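Omega-class glutathione S-transferase (PDB 3WD6) probably acts as a glutathione transferase and glutathione-dependent dehydroascorbate reductase, and binds glutathione in its thioredoxin-like N-terminal domain. Local coordinates at residues 48-53 / 218-223; 107-110 / 115-118; 121-126 / 175-180; 153-158 / 184-189. All blocks are in the same frame, centred on the assembly; numbering follows the deposited sequence.

Interaction 1 (48-53 / 218-223). With EDO (1,2-ethanediol), chain H.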
loop_
_atom_site.group_PDB
_atom_site.type_symbol
_atom_site.label_atom_id
_atom_site.label_comp_id
_atom_site.label_asym_id
_atom_site.label_seq_id
_atom_site.Cartn_x
_atom_site.Cartn_y
_atom_site.Cartn_z
ATOM N N LEU A 48 -7.882 -4.906 -5.710
ATOM C CA LEU A 48 -9.174 -4.676 -6.362
ATOM C C LEU A 48 -8.994 -4.181 -7.801
ATOM O O LEU A 48 -9.711 -4.635 -8.715
ATOM C CB LEU A 48 -10.020 -3.692 -5.566
ATOM C CG LEU A 48 -10.499 -4.170 -4.198
ATOM C CD1 LEU A 48 -10.990 -2.981 -3.407
ATOM C CD2 LEU A 48 -11.605 -5.185 -4.341
ATOM N N ASN A 49 -8.049 -3.258 -8.012
ATOM C CA ASN A 49 -7.775 -2.789 -9.375
ATOM C C ASN A 49 -7.318 -3.908 -10.294
ATOM O O ASN A 49 -7.867 -4.097 -11.377
ATOM C CB ASN A 49 -6.720 -1.682 -9.385
ATOM C CG ASN A 49 -7.226 -0.380 -8.779
ATOM O OD1 ASN A 49 -8.389 -0.276 -8.359
ATOM N ND2 ASN A 49 -6.346 0.625 -8.723
ATOM N N ALA A 50 -6.298 -4.646 -9.867
ATOM C CA ALA A 50 -5.701 -5.657 -10.727
ATOM C C ALA A 50 -6.733 -6.724 -11.127
ATOM O O ALA A 50 -6.726 -7.231 -12.277
ATOM C CB ALA A 50 -4.491 -6.292 -10.038
ATOM N N LYS A 51 -7.626 -7.051 -10.184
ATOM C CA LYS A 51 -8.625 -8.107 -10.396
ATOM C C LYS A 51 -9.876 -7.559 -11.077
ATOM O O LYS A 51 -10.775 -8.314 -11.462
ATOM C CB LYS A 51 -8.983 -8.818 -9.067
ATOM C CG LYS A 51 -7.789 -9.526 -8.399
ATOM C CD LYS A 51 -8.163 -10.116 -7.026
ATOM C CE LYS A 51 -8.872 -11.455 -7.123
ATOM N NZ LYS A 51 -8.057 -12.506 -7.844
ATOM N N GLN A 52 -9.927 -6.241 -11.237
ATOM C CA GLN A 52 -11.049 -5.598 -11.917
ATOM C C GLN A 52 -12.369 -5.848 -11.203
ATOM O O GLN A 52 -13.407 -6.016 -11.847
ATOM C CB GLN A 52 -11.159 -6.099 -13.354
ATOM C CG GLN A 52 -9.825 -6.135 -14.076
ATOM C CD GLN A 52 -9.790 -5.215 -15.272
ATOM O OE1 GLN A 52 -9.641 -5.669 -16.411
ATOM N NE2 GLN A 52 -9.930 -3.907 -15.027
ATOM N N ILE A 53 -12.315 -5.894 -9.874
ATOM C CA ILE A 53 -13.509 -5.972 -9.049
ATOM C C ILE A 53 -14.119 -4.581 -8.901
ATOM O O ILE A 53 -13.427 -3.622 -8.525
ATOM C CB ILE A 53 -13.142 -6.493 -7.662
ATOM C CG1 ILE A 53 -12.748 -7.976 -7.759
ATOM C CG2 ILE A 53 -14.292 -6.271 -6.669
ATOM C CD1 ILE A 53 -11.680 -8.416 -6.722
ATOM N N ASP A 218 2.191 -0.631 -14.568
ATOM C CA ASP A 218 1.075 -1.563 -14.390
ATOM C C ASP A 218 -0.219 -0.785 -14.104
ATOM O O ASP A 218 -0.243 0.108 -13.228
ATOM C CB ASP A 218 1.348 -2.564 -13.260
ATOM C CG ASP A 218 0.217 -3.562 -13.105
ATOM O OD1 ASP A 218 0.106 -4.487 -13.954
ATOM O OD2 ASP A 218 -0.596 -3.391 -12.165
ATOM N N SER A 219 -1.299 -1.094 -14.818
ATOM C CA SER A 219 -2.503 -0.242 -14.700
ATOM C C SER A 219 -3.130 -0.222 -13.306
ATOM O O SER A 219 -3.842 0.735 -12.972
ATOM C CB SER A 219 -3.559 -0.579 -15.749
ATOM O OG SER A 219 -3.931 -1.940 -15.684
ATOM N N ALA A 220 -2.892 -1.266 -12.507
ATOM C CA ALA A 220 -3.410 -1.275 -11.130
ATOM C C ALA A 220 -2.669 -0.221 -10.319
ATOM O O ALA A 220 -3.260 0.429 -9.439
ATOM C CB ALA A 220 -3.257 -2.647 -10.468
ATOM N N VAL A 221 -1.374 -0.073 -10.611
ATOM C CA VAL A 221 -0.562 0.937 -9.963
ATOM C C VAL A 221 -0.844 2.339 -10.511
ATOM O O VAL A 221 -1.126 3.272 -9.741
ATOM C CB VAL A 221 0.948 0.631 -10.099
ATOM C CG1 VAL A 221 1.762 1.780 -9.556
ATOM C CG2 VAL A 221 1.302 -0.683 -9.362
ATOM N N SER A 222 -0.814 2.486 -11.835
ATOM C CA SER A 222 -0.783 3.829 -12.421
ATOM C C SER A 222 -2.050 4.640 -12.157
ATOM O O SER A 222 -1.994 5.846 -11.984
ATOM C CB SER A 222 -0.492 3.772 -13.921
ATOM O OG SER A 222 -1.494 3.044 -14.614
ATOM N N GLN A 223 -3.189 3.977 -12.102
ATOM C CA GLN A 223 -4.439 4.713 -11.982
ATOM C C GLN A 223 -4.607 5.262 -10.563
ATOM O O GLN A 223 -5.438 6.144 -10.335
ATOM C CB GLN A 223 -5.608 3.792 -12.328
ATOM C CG GLN A 223 -5.736 2.666 -11.332
ATOM C CD GLN A 223 -6.873 1.718 -11.656
ATOM O OE1 GLN A 223 -8.009 1.919 -11.199
ATOM N NE2 GLN A 223 -6.575 0.662 -12.442
HETATM C C1 EDO H . -11.027 -1.530 -11.228
HETATM O O1 EDO H . -11.352 -2.515 -10.216
HETATM C C2 EDO H . -11.324 -0.109 -10.724
HETATM O O2 EDO H . -10.392 0.847 -11.264
#

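Interaction 2 (107-110 / 115-118)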
loop_
_atom_site.group_PDB
_atom_site.type_symbol
_atom_site.label_atom_id
_atom_site.label_comp_id
_atom_site.label_asym_id
_atom_site.label_seq_id
_atom_site.Cartn_x
_atom_site.Cartn_y
_atom_site.Cartn_z
ATOM N N PRO A 107 -5.722 -14.451 -10.412
ATOM C CA PRO A 107 -5.298 -14.863 -9.061
ATOM C C PRO A 107 -3.987 -14.181 -8.644
ATOM O O PRO A 107 -3.001 -14.214 -9.397
ATOM C CB PRO A 107 -5.091 -16.379 -9.198
ATOM C CG PRO A 107 -4.830 -16.602 -10.679
ATOM C CD PRO A 107 -5.645 -15.548 -11.401
ATOM N N LEU A 108 -3.981 -13.571 -7.460
ATOM C CA LEU A 108 -2.796 -12.874 -6.979
ATOM C C LEU A 108 -1.801 -13.817 -6.311
ATOM O O LEU A 108 -0.580 -13.656 -6.458
ATOM C CB LEU A 108 -3.195 -11.748 -6.025
ATOM C CG LEU A 108 -4.077 -10.724 -6.735
ATOM C CD1 LEU A 108 -4.515 -9.610 -5.789
ATOM C CD2 LEU A 108 -3.348 -10.171 -7.974
ATOM N N LEU A 109 -2.324 -14.794 -5.578
ATOM C CA LEU A 109 -1.472 -15.744 -4.886
ATOM C C LEU A 109 -1.259 -16.985 -5.754
ATOM O O LEU A 109 -2.209 -17.497 -6.366
ATOM C CB LEU A 109 -2.082 -16.121 -3.529
ATOM C CG LEU A 109 -1.885 -15.111 -2.379
ATOM C CD1 LEU A 109 -2.874 -15.322 -1.234
ATOM C CD2 LEU A 109 -0.443 -15.152 -1.846
ATOM N N PRO A 110 0.001 -17.451 -5.834
ATOM C CA PRO A 110 0.334 -18.749 -6.435
ATOM C C PRO A 110 -0.591 -19.835 -5.899
ATOM O O PRO A 110 -0.907 -19.850 -4.684
ATOM C CB PRO A 110 1.749 -19.019 -5.911
ATOM C CG PRO A 110 2.353 -17.667 -5.728
ATOM C CD PRO A 110 1.200 -16.736 -5.344
ATOM N N LYS A 115 5.093 -22.069 -3.344
ATOM C CA LYS A 115 5.203 -20.755 -3.988
ATOM C C LYS A 115 4.396 -19.663 -3.263
ATOM O O LYS A 115 4.853 -18.519 -3.122
ATOM C CB LYS A 115 4.769 -20.845 -5.454
ATOM C CG LYS A 115 5.904 -21.186 -6.405
ATOM C CD LYS A 115 5.449 -22.147 -7.489
ATOM C CE LYS A 115 6.635 -22.576 -8.348
ATOM N NZ LYS A 115 6.559 -24.017 -8.729
ATOM N N LYS A 116 3.195 -20.020 -2.816
ATOM C CA LYS A 116 2.388 -19.127 -1.999
ATOM C C LYS A 116 3.203 -18.664 -0.790
ATOM O O LYS A 116 3.285 -17.458 -0.502
ATOM C CB LYS A 116 1.105 -19.834 -1.532
ATOM C CG LYS A 116 -0.034 -18.874 -1.181
ATOM C CD LYS A 116 -1.291 -19.596 -0.676
ATOM C CE LYS A 116 -1.896 -20.510 -1.742
ATOM N NZ LYS A 116 -3.317 -20.167 -2.082
ATOM N N ALA A 117 3.816 -19.621 -0.088
ATOM C CA ALA A 117 4.568 -19.311 1.123
ATOM C C ALA A 117 5.687 -18.330 0.818
ATOM O O ALA A 117 5.847 -17.330 1.527
ATOM C CB ALA A 117 5.127 -20.579 1.764
ATOM N N LEU A 118 6.469 -18.632 -0.221
ATOM C CA LEU A 118 7.561 -17.763 -0.659
ATOM C C LEU A 118 7.082 -16.333 -0.895
ATOM O O LEU A 118 7.735 -15.372 -0.480
ATOM C CB LEU A 118 8.188 -18.302 -1.938
ATOM C CG LEU A 118 9.278 -19.363 -1.777
ATOM C CD1 LEU A 118 9.145 -20.081 -0.435
ATOM C CD2 LEU A 118 9.265 -20.343 -2.955
#

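Interaction 3 (121-126 / 175-180)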
loop_
_atom_site.group_PDB
_atom_site.type_symbol
_atom_site.label_atom_id
_atom_site.label_comp_id
_atom_site.label_asym_id
_atom_site.label_seq_id
_atom_site.Cartn_x
_atom_site.Cartn_y
_atom_site.Cartn_z
ATOM N N ILE A 121 6.587 -14.700 2.476
ATOM C CA ILE A 121 7.909 -14.407 3.011
ATOM C C ILE A 121 8.435 -13.109 2.399
ATOM O O ILE A 121 8.826 -12.169 3.109
ATOM C CB ILE A 121 8.879 -15.596 2.764
ATOM C CG1 ILE A 121 8.454 -16.766 3.670
ATOM C CG2 ILE A 121 10.345 -15.192 3.002
ATOM C CD1 ILE A 121 9.115 -18.114 3.363
ATOM N N ILE A 122 8.427 -13.042 1.076
ATOM C CA ILE A 122 8.830 -11.817 0.412
ATOM C C ILE A 122 8.134 -10.581 1.002
ATOM O O ILE A 122 8.797 -9.605 1.346
ATOM C CB ILE A 122 8.596 -11.919 -1.088
ATOM C CG1 ILE A 122 9.652 -12.864 -1.680
ATOM C CG2 ILE A 122 8.663 -10.524 -1.733
ATOM C CD1 ILE A 122 9.284 -13.426 -3.049
ATOM N N VAL A 123 6.809 -10.626 1.137
ATOM C CA VAL A 123 6.088 -9.503 1.729
ATOM C C VAL A 123 6.627 -9.139 3.115
ATOM O O VAL A 123 6.819 -7.956 3.403
ATOM C CB VAL A 123 4.587 -9.787 1.870
ATOM C CG1 VAL A 123 3.928 -8.667 2.676
ATOM C CG2 VAL A 123 3.951 -9.943 0.509
ATOM N N GLU A 124 6.850 -10.149 3.966
ATOM C CA GLU A 124 7.411 -9.935 5.312
ATOM C C GLU A 124 8.759 -9.283 5.195
ATOM O O GLU A 124 9.085 -8.395 5.978
ATOM C CB GLU A 124 7.610 -11.250 6.086
ATOM C CG GLU A 124 6.726 -11.450 7.314
ATOM C CD GLU A 124 6.714 -10.258 8.293
ATOM O OE1 GLU A 124 7.778 -9.952 8.899
ATOM O OE2 GLU A 124 5.614 -9.656 8.473
ATOM N N ALA A 125 9.547 -9.734 4.225
ATOM C CA ALA A 125 10.847 -9.118 3.970
ATOM C C ALA A 125 10.775 -7.572 3.824
ATOM O O ALA A 125 11.789 -6.889 4.012
ATOM C CB ALA A 125 11.546 -9.772 2.756
ATOM N N SER A 126 9.608 -7.001 3.522
ATOM C CA SER A 126 9.573 -5.535 3.410
ATOM C C SER A 126 9.318 -4.763 4.728
ATOM O O SER A 126 9.287 -3.518 4.729
ATOM C CB SER A 126 8.595 -5.075 2.335
ATOM O OG SER A 126 7.251 -5.231 2.774
ATOM N N PRO A 175 2.352 -8.426 -12.369
ATOM C CA PRO A 175 2.549 -8.333 -10.910
ATOM C C PRO A 175 1.496 -9.160 -10.167
ATOM O O PRO A 175 0.344 -9.252 -10.604
ATOM C CB PRO A 175 2.311 -6.842 -10.597
ATOM C CG PRO A 175 2.150 -6.142 -11.936
ATOM C CD PRO A 175 1.739 -7.208 -12.928
ATOM N N GLY A 176 1.893 -9.762 -9.055
ATOM C CA GLY A 176 0.975 -10.532 -8.249
ATOM C C GLY A 176 0.988 -10.062 -6.803
ATOM O O GLY A 176 1.291 -8.888 -6.522
ATOM N N TYR A 177 0.682 -10.981 -5.888
ATOM C CA TYR A 177 0.478 -10.643 -4.486
ATOM C C TYR A 177 1.741 -10.031 -3.898
ATOM O O TYR A 177 1.694 -8.970 -3.269
ATOM C CB TYR A 177 0.108 -11.913 -3.741
ATOM C CG TYR A 177 -0.012 -11.814 -2.243
ATOM C CD1 TYR A 177 1.109 -11.951 -1.423
ATOM C CD2 TYR A 177 -1.255 -11.659 -1.635
ATOM C CE1 TYR A 177 0.996 -11.925 -0.032
ATOM C CE2 TYR A 177 -1.379 -11.627 -0.244
ATOM C CZ TYR A 177 -0.251 -11.763 0.554
ATOM O OH TYR A 177 -0.371 -11.717 1.942
ATOM N N ALA A 178 2.860 -10.715 -4.116
ATOM C CA ALA A 178 4.144 -10.286 -3.591
ATOM C C ALA A 178 4.458 -8.877 -4.113
ATOM O O ALA A 178 4.813 -7.973 -3.338
ATOM C CB ALA A 178 5.226 -11.275 -3.991
ATOM N N ASP A 179 4.303 -8.681 -5.419
ATOM C CA ASP A 179 4.537 -7.365 -5.986
ATOM C C ASP A 179 3.599 -6.328 -5.383
ATOM O O ASP A 179 4.047 -5.316 -4.849
ATOM C CB ASP A 179 4.373 -7.387 -7.499
ATOM C CG ASP A 179 5.256 -8.427 -8.166
ATOM O OD1 ASP A 179 6.482 -8.167 -8.325
ATOM O OD2 ASP A 179 4.705 -9.499 -8.546
ATOM N N TYR A 180 2.298 -6.576 -5.467
ATOM C CA TYR A 180 1.330 -5.572 -5.035
ATOM C C TYR A 180 1.421 -5.277 -3.549
ATOM O O TYR A 180 1.194 -4.132 -3.133
ATOM C CB TYR A 180 -0.099 -5.983 -5.384
ATOM C CG TYR A 180 -0.421 -5.848 -6.859
ATOM C CD1 TYR A 180 -0.025 -4.711 -7.582
ATOM C CD2 TYR A 180 -1.091 -6.866 -7.542
ATOM C CE1 TYR A 180 -0.308 -4.585 -8.944
ATOM C CE2 TYR A 180 -1.375 -6.754 -8.901
ATOM C CZ TYR A 180 -0.985 -5.606 -9.600
ATOM O OH TYR A 180 -1.289 -5.480 -10.939
#

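Interaction 4 (153-158 / 184-189)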
loop_
_atom_site.group_PDB
_atom_site.type_symbol
_atom_site.label_atom_id
_atom_site.label_comp_id
_atom_site.label_asym_id
_atom_site.label_seq_id
_atom_site.Cartn_x
_atom_site.Cartn_y
_atom_site.Cartn_z
ATOM N N LYS A 153 19.290 -4.580 3.769
ATOM C CA LYS A 153 19.184 -6.033 3.773
ATOM C C LYS A 153 17.869 -6.390 3.120
ATOM O O LYS A 153 17.768 -7.374 2.376
ATOM C CB LYS A 153 19.168 -6.580 5.207
ATOM C CG LYS A 153 20.532 -6.978 5.767
ATOM C CD LYS A 153 20.373 -7.876 7.019
ATOM C CE LYS A 153 19.945 -9.306 6.629
ATOM N NZ LYS A 153 19.446 -10.149 7.763
ATOM N N ALA A 154 16.858 -5.581 3.428
ATOM C CA ALA A 154 15.520 -5.786 2.913
ATOM C C ALA A 154 15.545 -5.697 1.388
ATOM O O ALA A 154 15.073 -6.608 0.690
ATOM C CB ALA A 154 14.563 -4.760 3.515
ATOM N N LEU A 155 16.107 -4.607 0.872
ATOM C CA LEU A 155 16.191 -4.422 -0.569
ATOM C C LEU A 155 17.008 -5.548 -1.218
ATOM O O LEU A 155 16.581 -6.120 -2.228
ATOM C CB LEU A 155 16.798 -3.062 -0.897
ATOM C CG LEU A 155 16.082 -1.873 -0.244
ATOM C CD1 LEU A 155 16.860 -0.594 -0.493
ATOM C CD2 LEU A 155 14.641 -1.751 -0.741
ATOM N N ASP A 156 18.167 -5.871 -0.632
ATOM C CA ASP A 156 19.021 -6.924 -1.164
ATOM C C ASP A 156 18.229 -8.211 -1.353
ATOM O O ASP A 156 18.294 -8.853 -2.412
ATOM C CB ASP A 156 20.221 -7.200 -0.242
ATOM C CG ASP A 156 21.211 -6.046 -0.194
ATOM O OD1 ASP A 156 21.209 -5.202 -1.122
ATOM O OD2 ASP A 156 22.007 -5.986 0.780
ATOM N N PHE A 157 17.494 -8.590 -0.312
ATOM C CA PHE A 157 16.775 -9.858 -0.304
ATOM C C PHE A 157 15.742 -9.859 -1.417
ATOM O O PHE A 157 15.645 -10.823 -2.190
ATOM C CB PHE A 157 16.099 -10.083 1.049
ATOM C CG PHE A 157 15.332 -11.371 1.142
ATOM C CD1 PHE A 157 15.967 -12.540 1.539
ATOM C CD2 PHE A 157 13.970 -11.417 0.853
ATOM C CE1 PHE A 157 15.272 -13.739 1.644
ATOM C CE2 PHE A 157 13.263 -12.621 0.953
ATOM C CZ PHE A 157 13.920 -13.788 1.358
ATOM N N ILE A 158 14.982 -8.771 -1.511
ATOM C CA ILE A 158 13.920 -8.681 -2.504
ATOM C C ILE A 158 14.474 -8.707 -3.937
ATOM O O ILE A 158 14.039 -9.518 -4.769
ATOM C CB ILE A 158 13.039 -7.461 -2.256
ATOM C CG1 ILE A 158 12.369 -7.612 -0.886
ATOM C CG2 ILE A 158 12.001 -7.334 -3.362
ATOM C CD1 ILE A 158 11.514 -6.426 -0.467
ATOM N N PRO A 184 3.413 -0.405 -2.198
ATOM C CA PRO A 184 3.199 0.954 -1.667
ATOM C C PRO A 184 4.474 1.591 -1.101
ATOM O O PRO A 184 4.654 2.830 -1.131
ATOM C CB PRO A 184 2.185 0.731 -0.533
ATOM C CG PRO A 184 1.434 -0.519 -0.954
ATOM C CD PRO A 184 2.481 -1.394 -1.610
ATOM N N TRP A 185 5.352 0.756 -0.555
ATOM C CA TRP A 185 6.563 1.313 0.033
ATOM C C TRP A 185 7.546 1.711 -1.042
ATOM O O TRP A 185 8.204 2.743 -0.917
ATOM C CB TRP A 185 7.136 0.416 1.123
ATOM C CG TRP A 185 6.198 0.484 2.267
ATOM C CD1 TRP A 185 6.194 1.420 3.272
ATOM C CD2 TRP A 185 5.035 -0.340 2.480
ATOM N NE1 TRP A 185 5.128 1.198 4.115
ATOM C CE2 TRP A 185 4.403 0.128 3.658
ATOM C CE3 TRP A 185 4.484 -1.437 1.806
ATOM C CZ2 TRP A 185 3.245 -0.459 4.172
ATOM C CZ3 TRP A 185 3.334 -2.028 2.320
ATOM C CH2 TRP A 185 2.726 -1.536 3.495
ATOM N N PHE A 186 7.607 0.937 -2.123
ATOM C CA PHE A 186 8.379 1.381 -3.273
ATOM C C PHE A 186 7.835 2.692 -3.869
ATOM O O PHE A 186 8.627 3.549 -4.317
ATOM C CB PHE A 186 8.477 0.280 -4.324
ATOM C CG PHE A 186 9.341 -0.873 -3.891
ATOM C CD1 PHE A 186 10.518 -0.646 -3.158
ATOM C CD2 PHE A 186 8.975 -2.182 -4.189
ATOM C CE1 PHE A 186 11.321 -1.716 -2.737
ATOM C CE2 PHE A 186 9.776 -3.257 -3.787
ATOM C CZ PHE A 186 10.950 -3.021 -3.058
ATOM N N GLU A 187 6.507 2.857 -3.888
ATOM C CA GLU A 187 5.929 4.081 -4.420
ATOM C C GLU A 187 6.452 5.251 -3.599
ATOM O O GLU A 187 6.779 6.316 -4.142
ATOM C CB GLU A 187 4.385 4.055 -4.396
ATOM C CG GLU A 187 3.758 5.293 -5.069
ATOM C CD GLU A 187 2.247 5.190 -5.334
ATOM O OE1 GLU A 187 1.538 6.221 -5.207
ATOM O OE2 GLU A 187 1.756 4.091 -5.695
ATOM N N ARG A 188 6.548 5.033 -2.289
ATOM C CA ARG A 188 6.972 6.071 -1.348
ATOM C C ARG A 188 8.486 6.295 -1.382
ATOM O O ARG A 188 8.954 7.426 -1.233
ATOM C CB ARG A 188 6.476 5.744 0.074
ATOM C CG ARG A 188 5.024 6.193 0.340
ATOM C CD ARG A 188 4.191 5.147 1.075
ATOM N NE ARG A 188 2.782 5.550 1.193
ATOM C CZ ARG A 188 1.824 5.198 0.334
ATOM N NH1 ARG A 188 2.110 4.426 -0.703
ATOM N NH2 ARG A 188 0.579 5.604 0.517
ATOM N N LEU A 189 9.248 5.227 -1.611
ATOM C CA LEU A 189 10.707 5.326 -1.666
ATOM C C LEU A 189 11.098 6.421 -2.672
ATOM O O LEU A 189 12.054 7.174 -2.449
ATOM C CB LEU A 189 11.329 3.960 -2.044
ATOM C CG LEU A 189 12.850 3.732 -2.144
ATOM C CD1 LEU A 189 13.190 2.238 -2.140
ATOM C CD2 LEU A 189 13.474 4.412 -3.370
#

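Interaction 1 (48-53 / 218-223)
The carboxamides of Asn49 and Gln223 arrive from opposite directions and stack with their planes 15° apart; Asn49 ND2 lies 3.2 Å from Gln223 CD, each amide covering a face of the other. Both amide nitrogens donate nearly in their own planes. Asn49 ND2 bonds to Ala220 O (3.2 Å) on a lone pair of the carbonyl, with an N-H...O angle of 168°, while Asn49 OD1 is bonded to Tyr55 OH. Gln223 NE2 reaches back one turn to Ser219 O (2.8 Å), which it meets from above the carbonyl plane. With Gln223 CG between the backbone N and the carbonyl carbon (chi1 65°), the amide folds back over the helix toward Asn49. Its OE1 accepts from O2 of a 1,2-ethanediol, probably from the crystallisation liquor, at 2.6 Å. Closer to the backbones, Ala220 CB fits against Asn49 CB (3.8 Å) and Ala50 CB (3.9 Å). Asp218 N-caps the short helix through a bond from Ala220 N to OD2. Here the first helix of the thioredoxin-like domain meets a late helix of the helical domain, an interdomain contact within the two-domain glutathione transferase fold.

Interaction 2 (107-110 / 115-118)
Pro110 rests its ring against the backbone and side-chain base of Lys115, with Pro110 CB 3.6 Å from Lys115 CB and equally far from Lys116 N. Pro110 CG continues the contact along the peptide group that follows Lys115, standing 3.7 Å from Lys115 O. The rigid ring thus packs close to the helix, where the CA atoms of Pro110 and Lys116 are 4.9 Å apart. Lys115 contributes little beyond CB: its chain bends at chi2 and chi4, and its end leads away from the loop.

Lys116 behaves differently. Its CG stands anti to the backbone N (chi1 -156°) and CD is extended beyond it, which sends the methylenes past the carbonyl of Pro110; a turn at chi3 (-63°) then brings CE to 3.2 Å from Pro110 O. The ammonium NZ is 3.6 Å from the same oxygen and makes no hydrogen bond to it, so the carbonyl is met by the aliphatic part of the lysine. Leu109 also packs on this chain, its CD2 touching Lys116 CG at 3.8 Å, the two side chains crossing at about a right angle.

The loop 107-110 belongs to the linker of the glutathione transferase fold, running from helix 92-102 of the thioredoxin-like domain to helix 113-125 of the helical domain, on which it folds back. Asp100 of helix 92-102 accepts from the backbone N of both Leu108 and Leu109, and Leu108 and Leu109 pack on Tyr177 of helix 177-189, while Leu108 also reaches helix 39-51.

Interaction 3 (121-126 / 175-180)
Val123 lays its CG2 methyl against the ring of Tyr177, 3.6 Å from CE1 and 4.0 Å from CD1, approaching obliquely while the two side chains cross at about a right angle. Both belong to the all-helical C-terminal domain of the glutathione transferase fold, where helix 113-125 packs beside the start of the central helix 177-189. The ring is placed by Tyr177 CG being anti to its own nitrogen (chi1 174°), which swings it out beside the helix toward Val123. The same methyl of Val123 also reaches the backbone, at 4.1 Å from Ala178 CA. One residue earlier, Ile122 meets Ala178 with its CG2 branch, 4.2 Å from Ala178 CB, a looser touch. The small alanine lets the backbones come near, with Val123 CA and Ala178 CA 5.7 Å apart. All four touching residues are buried, and no hydrogen bond crosses between the segments.

The start of helix 177-189 is held separately. Gly176 takes the N-cap position, and its N donates to Asp179 OD2 with an N-H...O angle of 170°, meeting the oxygen on its anti side. This is one half of a capping box, since glycine has no side chain to return the bond. Ala178 N is bonded separately, to Asp171 OD2. Asp179 OD1 is occupied too, by Leu170 N and Tyr211 OH. Farther along the other segment, Val123 O accepts from Ser126 N and also from Ser126 OG, the latter at 2.8 Å.

Interaction 4 (153-158 / 184-189)
Leu155 and Phe186 make the main apolar contact: Leu155 CD2 comes to the edge of the Phe186 ring, in its plane, 3.9 Å from CE1. The two side chains slide past each other in opposite directions. Phe186 CG is anti to the carbonyl carbon (chi1 -70°), and the ring extends toward helix 145-165. Ile158, one turn beyond Leu155, sets CD1 obliquely against the same ring, 4.3 Å from CZ. Leu189, one turn on from Phe186, adds its CD1 at 4.5 Å from Leu155 CD2. These are light van der Waals touches between side-chain ends, in keeping with the axes of segments 153-158 and 184-189, which are 13.8 Å apart at closest approach, with N-to-C directions 120° apart.

Both helices belong to the helical domain of the glutathione transferase fold, with 177-189 running through its core. Leu208, Tyr211 and Ile212 of helix 206-216 add to the hydrophobic surroundings, the first against Leu155 and the other two against Phe186.

The polar bonds of Arg188 lie away from helix 145-165. Arg188 NH1 donates to Pro184 O at 3.0 Å, with the oxygen near the guanidinium plane; Arg188 N reaches that oxygen from the opposite face of the carbonyl plane, at 3.1 Å. The helix is kinked here, the N of Pro184 and Trp185 having no bond to the preceding turn. The guanidinium is further bound by Gln42 OE1, through NH1, and by Tyr37 O, through NH2, next in sequence to the glutathione-binding Cys38.

Helix 177-189 links the set: its first turns serve interaction 3 and its later ones interaction 4, whose centres are 10 Å apart, with Ala125 CB 3.5 Å from Phe157 CD2. Tyr180 joins interaction 3 to interaction 1, its OH probably hydrogen-bonded to Asp218 OD2 at 2.5 Å and its ring beside Ala50. Interactions 2 and 3 share helix 113-125, and Leu108 O probably accepts from Tyr177 N at 3.0 Å. Lys51 packs on Pro107 and Leu108, tying interaction 1 to interaction 2. Interaction 3 lies near the ligand: the side chain of Val123 is about 9 Å from glutathione, and that of Tyr177 about 8 Å from the side chain of glutathione-binding Ser92.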